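Local coordinates for protein benzoylformate Decarboxylase (Polynucleobacter necessarius, PDB 4K9Q) that probably decarboxylates benzoylformate as a lyase, using thiamine diphosphate held by a magnesium ion, at residues Asn456-Ile461 with Ile524-Lys529; Arg351-Leu356 with Met380-Arg385. All coordinates share one frame; numbering follows the deposited sequence.

How the contacts relate
Along the chain contact 2 is complete before contact 1 begins, and their centres lie about 15 Å apart on the same side of the chain's centre. Both belong to the C-terminal thiamine diphosphate-binding region. Contact 1 sits where strands 449-455 and 517-523, neighbours in a six-stranded parallel sheet, give out into loops; contact 2 pairs helices 352-361 and 377-383, which flank strand 368-372 of that same sheet in sequence. The two touch directly: Ile524 and Thr525 pack on Pro352 and Val355. One face of loop 524-529 thus meets the cofactor-binding turn and another meets helix 352-361, a member of the helix pair, which itself stands back from the cofactor.

Contact 1: Asn456-Ile461 with Ile524-Lys529; sequences NEEYGI and ITKELK. With MG (magnesium ion), chain C; TPP (thiamine diphosphate), chain D.
Asn456 packs its CB on Ile524 CG1, and its carbonyl lies under the Lys526 side chain, with Lys526 CG 3.3 Å from Asn456 O. The amide of Asn456 works at the cofactor: OD1 binds the magnesium ion at 2.2 Å and ND2 donates to TPP O3B. Glu458 O binds the same ion at 2.3 Å, and two diphosphate oxygens, a water and Asp429 complete its shell. Gly460 N grips TPP O3B at 2.7 Å, while Ile461 N holds TPP O1B at the start of helix 460-468.

Outside this shell, Lys526 bends at chi3 (97°) and chi4 to bring NZ round to Glu458. There NZ makes a salt bridge to Glu458 OE1 at 3.1 Å, weak as a hydrogen bond; the same oxygen has its stronger partner in Lys463 of helix 460-468. Glu458 OE2 lies 2.8 Å from Lys526 O. Leu528 comes in beside it, CD1 and CD2 both resting 3.7 Å from Gly460 CA, where a side chain on the glycine would collide with CD2. A water joins Asn456 ND2 to the carbonyls of Thr525 and Glu527, and an ST turn, Glu527 N to Thr525 OG1, shapes this loop. Asp429, Asn456 and the Glu458 carbonyl make up the magnesium-diphosphate site characteristic of thiamine diphosphate enzymes.

Contact 2: Arg351-Leu356 with Met380-Arg385; sequences RPHAVL and MQDVFR
Val383 puts its CG2 methyl over one face of the His353 imidazole, a CH-pi contact 3.6 Å from the ring centroid and shifted toward the rim, nearest CE1. A chi1 of -164° sets His353 CG anti to the backbone N. The ring edge meets Asp382: NE2 donates to OD2 over 2.9 Å at 159°, in the imidazole plane and onto the anti lone pair, although ring and carboxylate are turned 48° apart. ND1 is hydrogen-bonded to Glu357 OE2, and with an acid at each nitrogen the ring may well be doubly protonated. An alanine at His353 would probably leave Asp382 OD2 with the Thr341 N bond but without this donor and open a gap beside Val383 CG2. The contact joins the first turn of helix 352-361 to the C-terminal end of helix 377-383, two helices linked by strand 368-372 in an alpha-beta-alpha succession. One turn on, Leu356 packs its CB against Val383 CG2 at 4.0 Å, and its two methyls part: CD1 reaches the Met380 backbone, 3.6 Å from N, while CD2 meets Phe384 CE2. Beyond the helix end, Arg385 grips Asp382 side-on, NE to the backbone O and NH2 to OD1 from above the carboxylate plane.

Contact 1: Asn456-Ile461 with Ile524-Lys529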
loop_
_atom_site.group_PDB
_atom_site.type_symbol
_atom_site.label_atom_id
_atom_site.label_comp_id
_atom_site.label_asym_id
_atom_site.label_seq_id
_atom_site.Cartn_x
_atom_site.Cartn_y
_atom_site.Cartn_z
ATOM N N ASN A 456 -32.336 22.751 12.762
ATOM C CA ASN A 456 -31.820 23.903 13.510
ATOM C C ASN A 456 -30.979 24.853 12.652
ATOM O O ASN A 456 -30.398 25.815 13.160
ATOM C CB ASN A 456 -31.062 23.472 14.786
ATOM C CG ASN A 456 -29.927 22.502 14.497
ATOM O OD1 ASN A 456 -29.577 22.290 13.346
ATOM N ND2 ASN A 456 -29.353 21.912 15.543
ATOM N N GLU A 457 -30.952 24.590 11.345
ATOM C CA GLU A 457 -30.220 25.406 10.375
ATOM C C GLU A 457 -28.746 25.580 10.714
ATOM O O GLU A 457 -28.165 26.633 10.452
ATOM C CB GLU A 457 -30.906 26.768 10.185
ATOM C CG GLU A 457 -32.358 26.596 9.796
ATOM C CD GLU A 457 -32.995 27.869 9.276
ATOM O OE1 GLU A 457 -32.956 28.885 9.993
ATOM O OE2 GLU A 457 -33.532 27.843 8.149
ATOM N N GLU A 458 -28.142 24.540 11.278
ATOM C CA GLU A 458 -26.734 24.597 11.661
ATOM C C GLU A 458 -26.145 23.205 11.821
ATOM O O GLU A 458 -26.869 22.233 11.962
ATOM C CB GLU A 458 -26.586 25.362 12.986
ATOM C CG GLU A 458 -27.208 24.630 14.186
ATOM C CD GLU A 458 -27.405 25.510 15.423
ATOM O OE1 GLU A 458 -26.905 26.656 15.448
ATOM O OE2 GLU A 458 -28.085 25.038 16.367
ATOM N N TYR A 459 -24.823 23.109 11.789
ATOM C CA TYR A 459 -24.150 21.906 12.231
ATOM C C TYR A 459 -24.005 22.034 13.754
ATOM O O TYR A 459 -22.957 22.430 14.266
ATOM C CB TYR A 459 -22.771 21.806 11.573
ATOM C CG TYR A 459 -22.729 21.458 10.082
ATOM C CD1 TYR A 459 -23.485 20.409 9.539
ATOM C CD2 TYR A 459 -21.874 22.150 9.226
ATOM C CE1 TYR A 459 -23.396 20.085 8.181
ATOM C CE2 TYR A 459 -21.782 21.832 7.881
ATOM C CZ TYR A 459 -22.542 20.798 7.362
ATOM O OH TYR A 459 -22.433 20.497 6.016
ATOM N N GLY A 460 -25.087 21.739 14.470
ATOM C CA GLY A 460 -25.183 22.046 15.890
ATOM C C GLY A 460 -24.067 21.481 16.741
ATOM O O GLY A 460 -23.480 22.191 17.570
ATOM N N ILE A 461 -23.768 20.206 16.552
ATOM C CA ILE A 461 -22.793 19.575 17.422
ATOM C C ILE A 461 -21.403 20.168 17.210
ATOM O O ILE A 461 -20.585 20.159 18.127
ATOM C CB ILE A 461 -22.782 18.047 17.290
ATOM C CG1 ILE A 461 -22.037 17.437 18.491
ATOM C CG2 ILE A 461 -22.144 17.634 15.988
ATOM C CD1 ILE A 461 -22.137 15.941 18.607
ATOM N N ILE A 524 -36.531 23.356 14.891
ATOM C CA ILE A 524 -36.291 23.358 16.323
ATOM C C ILE A 524 -35.434 24.550 16.710
ATOM O O ILE A 524 -34.853 25.222 15.850
ATOM C CB ILE A 524 -35.619 22.049 16.806
ATOM C CG1 ILE A 524 -34.295 21.814 16.068
ATOM C CG2 ILE A 524 -36.582 20.867 16.616
ATOM C CD1 ILE A 524 -33.408 20.749 16.711
ATOM N N THR A 525 -35.367 24.809 18.008
ATOM C CA THR A 525 -34.497 25.837 18.536
ATOM C C THR A 525 -33.065 25.616 18.059
ATOM O O THR A 525 -32.633 24.468 17.856
ATOM C CB THR A 525 -34.545 25.849 20.069
ATOM O OG1 THR A 525 -33.662 26.856 20.575
ATOM C CG2 THR A 525 -34.158 24.479 20.624
ATOM N N LYS A 526 -32.355 26.726 17.857
ATOM C CA LYS A 526 -30.949 26.706 17.479
ATOM C C LYS A 526 -30.072 26.645 18.718
ATOM O O LYS A 526 -28.863 26.425 18.618
ATOM C CB LYS A 526 -30.592 27.934 16.632
ATOM C CG LYS A 526 -31.398 28.060 15.342
ATOM C CD LYS A 526 -31.060 29.342 14.585
ATOM C CE LYS A 526 -30.040 29.114 13.470
ATOM N NZ LYS A 526 -28.674 28.751 13.949
ATOM N N GLU A 527 -30.678 26.834 19.889
ATOM C CA GLU A 527 -29.931 26.736 21.131
ATOM C C GLU A 527 -29.470 25.300 21.286
ATOM O O GLU A 527 -30.154 24.368 20.855
ATOM C CB GLU A 527 -30.763 27.178 22.339
ATOM C CG GLU A 527 -31.239 28.631 22.276
ATOM C CD GLU A 527 -30.112 29.627 22.020
ATOM O OE1 GLU A 527 -29.016 29.453 22.589
ATOM O OE2 GLU A 527 -30.323 30.584 21.245
ATOM N N LEU A 528 -28.301 25.127 21.890
ATOM C CA LEU A 528 -27.702 23.808 22.022
ATOM C C LEU A 528 -27.278 23.554 23.462
ATOM O O LEU A 528 -26.671 24.411 24.108
ATOM C CB LEU A 528 -26.485 23.684 21.097
ATOM C CG LEU A 528 -26.727 23.753 19.585
ATOM C CD1 LEU A 528 -25.467 24.220 18.877
ATOM C CD2 LEU A 528 -27.168 22.388 19.046
ATOM N N LYS A 529 -27.612 22.370 23.956
ATOM C CA LYS A 529 -27.152 21.939 25.264
ATOM C C LYS A 529 -25.652 21.665 25.206
ATOM O O LYS A 529 -25.066 21.633 24.122
ATOM C CB LYS A 529 -27.929 20.698 25.705
ATOM C CG LYS A 529 -29.407 20.990 25.940
ATOM C CD LYS A 529 -30.235 19.728 26.025
ATOM C CE LYS A 529 -31.720 20.064 26.129
ATOM N NZ LYS A 529 -32.016 20.894 27.332
HETATM MG MG MG C . -28.477 20.660 12.389
HETATM N "N1'" TPP D . -18.344 14.887 7.115
HETATM C "C2'" TPP D . -18.593 13.536 7.307
HETATM C CM2 TPP D . -18.703 12.610 6.133
HETATM N "N3'" TPP D . -18.726 13.015 8.580
HETATM C "C4'" TPP D . -18.619 13.841 9.672
HETATM N "N4'" TPP D . -18.733 13.331 10.896
HETATM C "C5'" TPP D . -18.406 15.208 9.488
HETATM C "C6'" TPP D . -18.250 15.736 8.207
HETATM C "C7'" TPP D . -18.287 16.115 10.685
HETATM N N3 TPP D . -19.508 16.385 11.432
HETATM C C2 TPP D . -19.851 15.777 12.629
HETATM S S1 TPP D . -21.242 16.291 13.256
HETATM C C5 TPP D . -21.459 17.320 12.028
HETATM C C4 TPP D . -20.442 17.307 11.078
HETATM C CM4 TPP D . -20.386 18.157 9.834
HETATM C C6 TPP D . -22.694 18.176 12.086
HETATM C C7 TPP D . -24.011 17.418 12.055
HETATM O O7 TPP D . -24.993 18.409 11.857
HETATM P PA TPP D . -26.561 18.052 11.847
HETATM O O1A TPP D . -26.764 16.779 11.076
HETATM O O2A TPP D . -27.345 19.179 11.254
HETATM O O3A TPP D . -26.892 17.696 13.379
HETATM P PB TPP D . -26.988 18.692 14.638
HETATM O O1B TPP D . -25.660 18.635 15.321
HETATM O O2B TPP D . -28.080 18.135 15.523
HETATM O O3B TPP D . -27.269 20.093 14.200
HETATM O O HOH W 1 -30.474 22.880 18.234
HETATM O O HOH W 2 -30.005 19.116 13.279
#

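Contact 2: Arg351-Leu356 with Met380-Arg385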
loop_
_atom_site.group_PDB
_atom_site.type_symbol
_atom_site.label_atom_id
_atom_site.label_comp_id
_atom_site.label_asym_id
_atom_site.label_seq_id
_atom_site.Cartn_x
_atom_site.Cartn_y
_atom_site.Cartn_z
ATOM N N ARG A 351 -38.485 22.489 21.172
ATOM C CA ARG A 351 -37.316 21.870 21.778
ATOM C C ARG A 351 -37.238 20.398 21.399
ATOM O O ARG A 351 -38.235 19.680 21.453
ATOM C CB ARG A 351 -37.373 22.032 23.292
ATOM C CG ARG A 351 -37.323 23.493 23.715
ATOM C CD ARG A 351 -37.406 23.624 25.205
ATOM N NE ARG A 351 -37.423 25.023 25.618
ATOM C CZ ARG A 351 -37.515 25.413 26.885
ATOM N NH1 ARG A 351 -37.604 24.506 27.847
ATOM N NH2 ARG A 351 -37.520 26.705 27.185
ATOM N N PRO A 352 -36.039 19.933 21.015
ATOM C CA PRO A 352 -35.917 18.558 20.518
ATOM C C PRO A 352 -36.356 17.454 21.498
ATOM O O PRO A 352 -36.879 16.443 21.025
ATOM C CB PRO A 352 -34.426 18.441 20.163
ATOM C CG PRO A 352 -33.747 19.529 20.932
ATOM C CD PRO A 352 -34.754 20.649 21.011
ATOM N N HIS A 353 -36.165 17.623 22.807
ATOM C CA HIS A 353 -36.627 16.597 23.746
ATOM C C HIS A 353 -38.155 16.459 23.637
ATOM O O HIS A 353 -38.690 15.355 23.702
ATOM C CB HIS A 353 -36.208 16.919 25.185
ATOM C CG HIS A 353 -36.296 15.755 26.129
ATOM N ND1 HIS A 353 -37.496 15.235 26.568
ATOM C CD2 HIS A 353 -35.328 15.030 26.740
ATOM C CE1 HIS A 353 -37.263 14.237 27.403
ATOM N NE2 HIS A 353 -35.955 14.094 27.525
ATOM N N ALA A 354 -38.860 17.572 23.454
ATOM C CA ALA A 354 -40.315 17.490 23.340
ATOM C C ALA A 354 -40.715 16.834 22.024
ATOM O O ALA A 354 -41.648 16.038 21.979
ATOM C CB ALA A 354 -40.945 18.864 23.474
ATOM N N VAL A 355 -40.006 17.174 20.950
ATOM C CA VAL A 355 -40.230 16.535 19.657
ATOM C C VAL A 355 -40.073 15.017 19.801
ATOM O O VAL A 355 -40.923 14.245 19.349
ATOM C CB VAL A 355 -39.267 17.077 18.573
ATOM C CG1 VAL A 355 -39.384 16.263 17.280
ATOM C CG2 VAL A 355 -39.561 18.549 18.304
ATOM N N LEU A 356 -38.991 14.597 20.448
ATOM C CA LEU A 356 -38.739 13.177 20.665
ATOM C C LEU A 356 -39.840 12.507 21.492
ATOM O O LEU A 356 -40.285 11.405 21.160
ATOM C CB LEU A 356 -37.376 12.968 21.317
ATOM C CG LEU A 356 -36.171 13.268 20.425
ATOM C CD1 LEU A 356 -34.952 13.478 21.288
ATOM C CD2 LEU A 356 -35.955 12.154 19.384
ATOM N N MET A 380 -32.304 11.654 22.886
ATOM C CA MET A 380 -32.849 10.423 22.345
ATOM C C MET A 380 -32.668 9.274 23.331
ATOM O O MET A 380 -33.567 8.461 23.527
ATOM C CB MET A 380 -32.169 10.083 21.016
ATOM C CG MET A 380 -32.655 8.782 20.415
ATOM S SD MET A 380 -31.588 8.175 19.085
ATOM C CE MET A 380 -30.098 7.789 20.004
ATOM N N GLN A 381 -31.496 9.210 23.952
ATOM C CA GLN A 381 -31.208 8.175 24.931
ATOM C C GLN A 381 -32.131 8.274 26.153
ATOM O O GLN A 381 -32.455 7.265 26.767
ATOM C CB GLN A 381 -29.736 8.231 25.326
ATOM C CG GLN A 381 -28.840 7.798 24.174
ATOM C CD GLN A 381 -27.373 8.077 24.410
ATOM O OE1 GLN A 381 -27.007 8.887 25.257
ATOM N NE2 GLN A 381 -26.519 7.409 23.642
ATOM N N ASP A 382 -32.580 9.480 26.483
ATOM C CA ASP A 382 -33.501 9.637 27.609
ATOM C C ASP A 382 -34.902 9.161 27.246
ATOM O O ASP A 382 -35.615 8.594 28.077
ATOM C CB ASP A 382 -33.582 11.096 28.059
ATOM C CG ASP A 382 -34.330 11.253 29.377
ATOM O OD1 ASP A 382 -33.995 10.521 30.330
ATOM O OD2 ASP A 382 -35.251 12.096 29.455
ATOM N N VAL A 383 -35.293 9.401 25.999
ATOM C CA VAL A 383 -36.677 9.227 25.588
ATOM C C VAL A 383 -36.931 7.841 25.026
ATOM O O VAL A 383 -37.851 7.146 25.451
ATOM C CB VAL A 383 -37.082 10.291 24.539
ATOM C CG1 VAL A 383 -38.470 10.003 23.976
ATOM C CG2 VAL A 383 -37.022 11.704 25.145
ATOM N N PHE A 384 -36.113 7.451 24.054
ATOM C CA PHE A 384 -36.267 6.155 23.408
ATOM C C PHE A 384 -35.405 5.123 24.120
ATOM O O PHE A 384 -34.258 4.885 23.746
ATOM C CB PHE A 384 -35.900 6.232 21.916
ATOM C CG PHE A 384 -36.982 6.822 21.046
ATOM C CD1 PHE A 384 -37.978 6.012 20.505
ATOM C CD2 PHE A 384 -37.015 8.188 20.774
ATOM C CE1 PHE A 384 -38.980 6.547 19.701
ATOM C CE2 PHE A 384 -38.009 8.726 19.969
ATOM C CZ PHE A 384 -38.999 7.909 19.437
ATOM N N ARG A 385 -35.954 4.512 25.161
ATOM C CA ARG A 385 -35.214 3.491 25.891
ATOM C C ARG A 385 -35.470 2.136 25.241
ATOM O O ARG A 385 -36.510 1.520 25.451
ATOM C CB ARG A 385 -35.605 3.522 27.371
ATOM C CG ARG A 385 -35.400 4.913 27.946
ATOM C CD ARG A 385 -35.694 5.029 29.429
ATOM N NE ARG A 385 -35.343 6.369 29.894
ATOM C CZ ARG A 385 -35.162 6.704 31.169
ATOM N NH1 ARG A 385 -35.308 5.788 32.120
ATOM N NH2 ARG A 385 -34.824 7.950 31.495
#